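Local atomic coordinates of unknown protein (Galdieria sulphuraria, PDB entry 2NYI), a protein that is of unknown function but carries tandem ACT domains, a fold that in many relatives serves as a small-molecule-binding regulatory module. Residues Val51-Asn54 with Lys59-Gln62; Thr157-Val162 with Ile170-Val175. One frame throughout, in Å; residues are numbered along the deposited sequence.

Contact 1: residues Val51-Asn54 with Lys59-Gln62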
loop_
_atom_site.group_PDB
_atom_site.type_symbol
_atom_site.label_atom_id
_atom_site.label_comp_id
_atom_site.label_asym_id
_atom_site.label_seq_id
_atom_site.Cartn_x
_atom_site.Cartn_y
_atom_site.Cartn_z
ATOM N N VAL A 51 1.477 -11.866 -10.478
ATOM C CA VAL A 51 0.785 -12.123 -11.741
ATOM C C VAL A 51 1.207 -13.497 -12.235
ATOM O O VAL A 51 2.405 -13.795 -12.261
ATOM C CB VAL A 51 1.157 -11.059 -12.811
ATOM C CG1 VAL A 51 0.606 -11.444 -14.204
ATOM C CG2 VAL A 51 0.660 -9.690 -12.416
ATOM N N SER A 52 0.224 -14.336 -12.580
ATOM C CA SER A 52 0.494 -15.661 -13.156
ATOM C C SER A 52 0.308 -15.620 -14.656
ATOM O O SER A 52 -0.643 -15.008 -15.153
ATOM C CB SER A 52 -0.432 -16.728 -12.550
ATOM O OG SER A 52 -0.121 -16.918 -11.182
ATOM N N LEU A 53 1.237 -16.251 -15.374
ATOM C CA LEU A 53 1.182 -16.312 -16.826
ATOM C C LEU A 53 1.762 -17.637 -17.293
ATOM O O LEU A 53 2.756 -18.117 -16.742
ATOM C CB LEU A 53 1.950 -15.130 -17.450
ATOM C CG LEU A 53 1.942 -14.987 -18.981
ATOM C CD1 LEU A 53 0.545 -14.661 -19.542
ATOM C CD2 LEU A 53 2.950 -13.936 -19.436
ATOM N N ASN A 54 1.127 -18.242 -18.295
ATOM C CA ASN A 54 1.684 -19.447 -18.927
ATOM C C ASN A 54 2.820 -19.080 -19.873
ATOM O O ASN A 54 2.691 -19.212 -21.094
ATOM C CB ASN A 54 0.597 -20.221 -19.673
ATOM C CG ASN A 54 -0.305 -21.009 -18.745
ATOM O OD1 ASN A 54 -0.388 -20.741 -17.541
ATOM N ND2 ASN A 54 -1.003 -21.992 -19.308
ATOM N N LYS A 59 8.281 -10.437 -20.320
ATOM C CA LYS A 59 8.335 -9.414 -21.362
ATOM C C LYS A 59 6.942 -9.028 -21.855
ATOM O O LYS A 59 6.696 -7.846 -22.111
ATOM C CB LYS A 59 9.206 -9.864 -22.564
ATOM C CG LYS A 59 10.720 -9.716 -22.359
ATOM C CD LYS A 59 11.533 -10.421 -23.486
ATOM C CE LYS A 59 12.988 -9.947 -23.544
ATOM N NZ LYS A 59 13.565 -9.692 -22.195
ATOM N N LEU A 60 6.039 -10.008 -21.993
ATOM C CA LEU A 60 4.675 -9.734 -22.455
ATOM C C LEU A 60 3.922 -8.868 -21.443
ATOM O O LEU A 60 3.226 -7.921 -21.816
ATOM C CB LEU A 60 3.889 -11.028 -22.712
ATOM C CG LEU A 60 2.448 -10.926 -23.240
ATOM C CD1 LEU A 60 2.396 -10.130 -24.553
ATOM C CD2 LEU A 60 1.800 -12.312 -23.423
ATOM N N ILE A 61 4.078 -9.200 -20.166
ATOM C CA ILE A 61 3.430 -8.442 -19.081
ATOM C C ILE A 61 3.928 -6.994 -19.114
ATOM O O ILE A 61 3.129 -6.044 -19.148
ATOM C CB ILE A 61 3.696 -9.081 -17.698
ATOM C CG1 ILE A 61 3.062 -10.480 -17.622
ATOM C CG2 ILE A 61 3.162 -8.158 -16.547
ATOM C CD1 ILE A 61 3.673 -11.368 -16.544
ATOM N N GLN A 62 5.250 -6.837 -19.157
ATOM C CA GLN A 62 5.857 -5.510 -19.121
ATOM C C GLN A 62 5.412 -4.651 -20.302
ATOM O O GLN A 62 5.036 -3.479 -20.130
ATOM C CB GLN A 62 7.387 -5.621 -19.096
ATOM C CG GLN A 62 8.118 -4.271 -19.086
ATOM C CD GLN A 62 8.036 -3.560 -17.755
ATOM O OE1 GLN A 62 7.860 -4.188 -16.702
ATOM N NE2 GLN A 62 8.173 -2.231 -17.795
#

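Contact 2: residues Thr157-Val162 with Ile170-Val175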
loop_
_atom_site.group_PDB
_atom_site.type_symbol
_atom_site.label_atom_id
_atom_site.label_comp_id
_atom_site.label_asym_id
_atom_site.label_seq_id
_atom_site.Cartn_x
_atom_site.Cartn_y
_atom_site.Cartn_z
ATOM N N THR A 157 10.002 -4.354 25.445
ATOM C CA THR A 157 10.816 -3.562 26.364
ATOM C C THR A 157 11.444 -2.354 25.647
ATOM O O THR A 157 11.437 -1.232 26.178
ATOM C CB THR A 157 11.882 -4.438 27.075
ATOM O OG1 THR A 157 11.229 -5.361 27.964
ATOM C CG2 THR A 157 12.868 -3.580 27.879
ATOM N N ALA A 158 11.974 -2.575 24.447
ATOM C CA ALA A 158 12.507 -1.483 23.611
ATOM C C ALA A 158 11.432 -0.477 23.202
ATOM O O ALA A 158 11.689 0.739 23.191
ATOM C CB ALA A 158 13.224 -2.038 22.388
ATOM N N LEU A 159 10.230 -0.962 22.892
ATOM C CA LEU A 159 9.125 -0.066 22.511
ATOM C C LEU A 159 8.640 0.764 23.715
ATOM O O LEU A 159 8.125 1.871 23.547
ATOM C CB LEU A 159 7.965 -0.834 21.866
ATOM C CG LEU A 159 8.216 -1.439 20.467
ATOM C CD1 LEU A 159 7.049 -2.320 20.034
ATOM C CD2 LEU A 159 8.485 -0.342 19.428
ATOM N N SER A 160 8.833 0.234 24.921
ATOM C CA SER A 160 8.489 0.961 26.148
ATOM C C SER A 160 9.392 2.186 26.370
ATOM O O SER A 160 8.913 3.228 26.824
ATOM C CB SER A 160 8.517 0.022 27.359
ATOM O OG SER A 160 9.845 -0.154 27.826
ATOM N N ARG A 161 10.678 2.076 26.026
ATOM C CA ARG A 161 11.589 3.230 26.028
ATOM C C ARG A 161 11.086 4.327 25.093
ATOM O O ARG A 161 11.108 5.518 25.435
ATOM C CB ARG A 161 13.003 2.837 25.602
ATOM C CG ARG A 161 13.751 1.952 26.574
ATOM C CD ARG A 161 15.173 1.688 26.079
ATOM N NE ARG A 161 16.079 2.829 26.276
ATOM C CZ ARG A 161 16.841 3.017 27.357
ATOM N NH1 ARG A 161 16.823 2.144 28.361
ATOM N NH2 ARG A 161 17.626 4.087 27.433
ATOM N N VAL A 162 10.647 3.921 23.902
ATOM C CA VAL A 162 10.080 4.862 22.933
ATOM C C VAL A 162 8.858 5.559 23.525
ATOM O O VAL A 162 8.725 6.775 23.416
ATOM C CB VAL A 162 9.695 4.164 21.595
ATOM C CG1 VAL A 162 9.066 5.176 20.626
ATOM C CG2 VAL A 162 10.917 3.515 20.963
ATOM N N ILE A 170 1.988 2.561 22.821
ATOM C CA ILE A 170 2.321 1.534 21.823
ATOM C C ILE A 170 1.742 0.176 22.241
ATOM O O ILE A 170 1.888 -0.249 23.394
ATOM C CB ILE A 170 3.864 1.421 21.612
ATOM C CG1 ILE A 170 4.451 2.750 21.088
ATOM C CG2 ILE A 170 4.206 0.295 20.636
ATOM C CD1 ILE A 170 5.978 2.818 21.080
ATOM N N ASP A 171 1.077 -0.500 21.308
ATOM C CA ASP A 171 0.556 -1.835 21.556
ATOM C C ASP A 171 1.171 -2.755 20.526
ATOM O O ASP A 171 1.318 -2.375 19.369
ATOM C CB ASP A 171 -0.963 -1.889 21.411
ATOM C CG ASP A 171 -1.683 -1.043 22.450
ATOM O OD1 ASP A 171 -1.320 -1.122 23.647
ATOM O OD2 ASP A 171 -2.609 -0.302 22.058
ATOM N N LEU A 172 1.538 -3.949 20.959
ATOM C CA LEU A 172 2.085 -4.965 20.065
ATOM C C LEU A 172 1.407 -6.298 20.391
ATOM O O LEU A 172 1.552 -6.832 21.513
ATOM C CB LEU A 172 3.607 -5.054 20.225
ATOM C CG LEU A 172 4.341 -5.960 19.233
ATOM C CD1 LEU A 172 4.308 -5.380 17.832
ATOM C CD2 LEU A 172 5.796 -6.203 19.705
ATOM N N GLU A 173 0.625 -6.802 19.437
ATOM C CA GLU A 173 -0.213 -7.981 19.680
ATOM C C GLU A 173 0.038 -9.028 18.596
ATOM O O GLU A 173 -0.080 -8.732 17.405
ATOM C CB GLU A 173 -1.698 -7.590 19.711
ATOM C CG GLU A 173 -2.100 -6.582 20.796
ATOM C CD GLU A 173 -2.260 -7.195 22.190
ATOM O OE1 GLU A 173 -3.036 -8.167 22.341
ATOM O OE2 GLU A 173 -1.624 -6.686 23.142
ATOM N N GLU A 174 0.380 -10.247 19.010
ATOM C CA GLU A 174 0.611 -11.328 18.060
ATOM C C GLU A 174 -0.639 -11.657 17.245
ATOM O O GLU A 174 -1.748 -11.677 17.779
ATOM C CB GLU A 174 1.127 -12.569 18.777
ATOM C CG GLU A 174 1.540 -13.640 17.824
ATOM C CD GLU A 174 2.065 -14.865 18.543
ATOM O OE1 GLU A 174 1.661 -15.096 19.702
ATOM O OE2 GLU A 174 2.862 -15.591 17.936
ATOM N N VAL A 175 -0.457 -11.883 15.947
ATOM C CA VAL A 175 -1.547 -12.321 15.079
ATOM C C VAL A 175 -1.713 -13.817 15.288
ATOM O O VAL A 175 -0.722 -14.547 15.290
ATOM C CB VAL A 175 -1.240 -12.071 13.587
ATOM C CG1 VAL A 175 -2.329 -12.676 12.709
ATOM C CG2 VAL A 175 -1.093 -10.559 13.297
#

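Contact 1: residues Val51-Asn54 with Lys59-Gln62
I61 meets V51 and L53 at the same time, and this three-way apolar junction is the tight part of the contact between the end of a strand and the first turn of the helix that follows it. The delta methyl of I61 does most of the work: CD1 of I61 stands 3.9 Å from CG1 of V51 and equally 3.9 Å from CD2 of L53, so the methyl is shared by two residues on one face of the strand. The side chains reach toward each other tip to tip. With CG of L53 anti to the backbone N (chi1 -177°) and chi2 at 66°, CD2 is the branch that extends toward the helix, where it also touches CG1 of I61. Packing thins toward L60, which is exposed; its CD2 lies 4.5 Å from CD2 of L53, a looser touch at the solvent side, and its side chain leans on I29 as well. V8 and F6 of strand 4-13, the neighbour of strand 44-53 in the antiparallel sheet, extend the floor under I61, and helix 59-68 lies over both strands of this ACT domain.

Contact 2: residues Thr157-Val162 with Ile170-Val175
I170 reaches L159 and V162 with two different branches, joining helix 152-166 to strand 169-174, an edge strand within this chain of a second four-stranded antiparallel sheet with the 2-3-1-4 strand order of the ferredoxin-like ACT fold. CG2 of I170 packs at 3.9 Å against CD1 of L159, while CD1 of I170 lies 3.4 Å from O of L159, a close apolar-to-carbonyl contact, and 3.9 Å from CG1 of V162. The side chains cross at about a right angle instead of meeting end on. That spread follows from the first torsion of I170 (chi1 -61°), which sets CG1 beside the backbone N and leaves CG2 beside the carbonyl carbon. L159 has a further partner two residues along the strand: its CD1 comes within 4.1 Å of CD2 of L172, so one leucine methyl bridges alternate strand residues.

Behind this first shell, the short segments 157-162 and 170-174 run nearly antiparallel, at 163°. On the helix side V113 of helix 106-116 touches both L159 and V162; on the sheet side L96 and Y94 of strand 91-99 lie against I170 and L172 respectively. The I170 backbone N is hydrogen-bonded to E163 OE2, tying the strand near its start to the same helix. Within the helix, S160 OG bonds back to T157 O at 2.5 Å, tilted 21° from the carbonyl plane.

Overall arrangement
Contact 1 comes first along the chain and closes before contact 2 opens. Their centres are about 41 Å apart, on opposite sides of the chain's centre, and their nearest atoms remain about 24 Å from each other. Each belongs to its own four-stranded antiparallel sheet, and the two sheets repeat the same 2-3-1-4 order, in keeping with a tandem ACT protein. Both domains run third strand, second helix, fourth strand, and the contacts sample the two ends of this connection: strand 44-53 before helix 59-68 in contact 1, strand 169-174 after helix 152-166 in contact 2. Together they illustrate how equivalent helices are fixed to separate sheets by local apolar cores, without direct contact between the two sites.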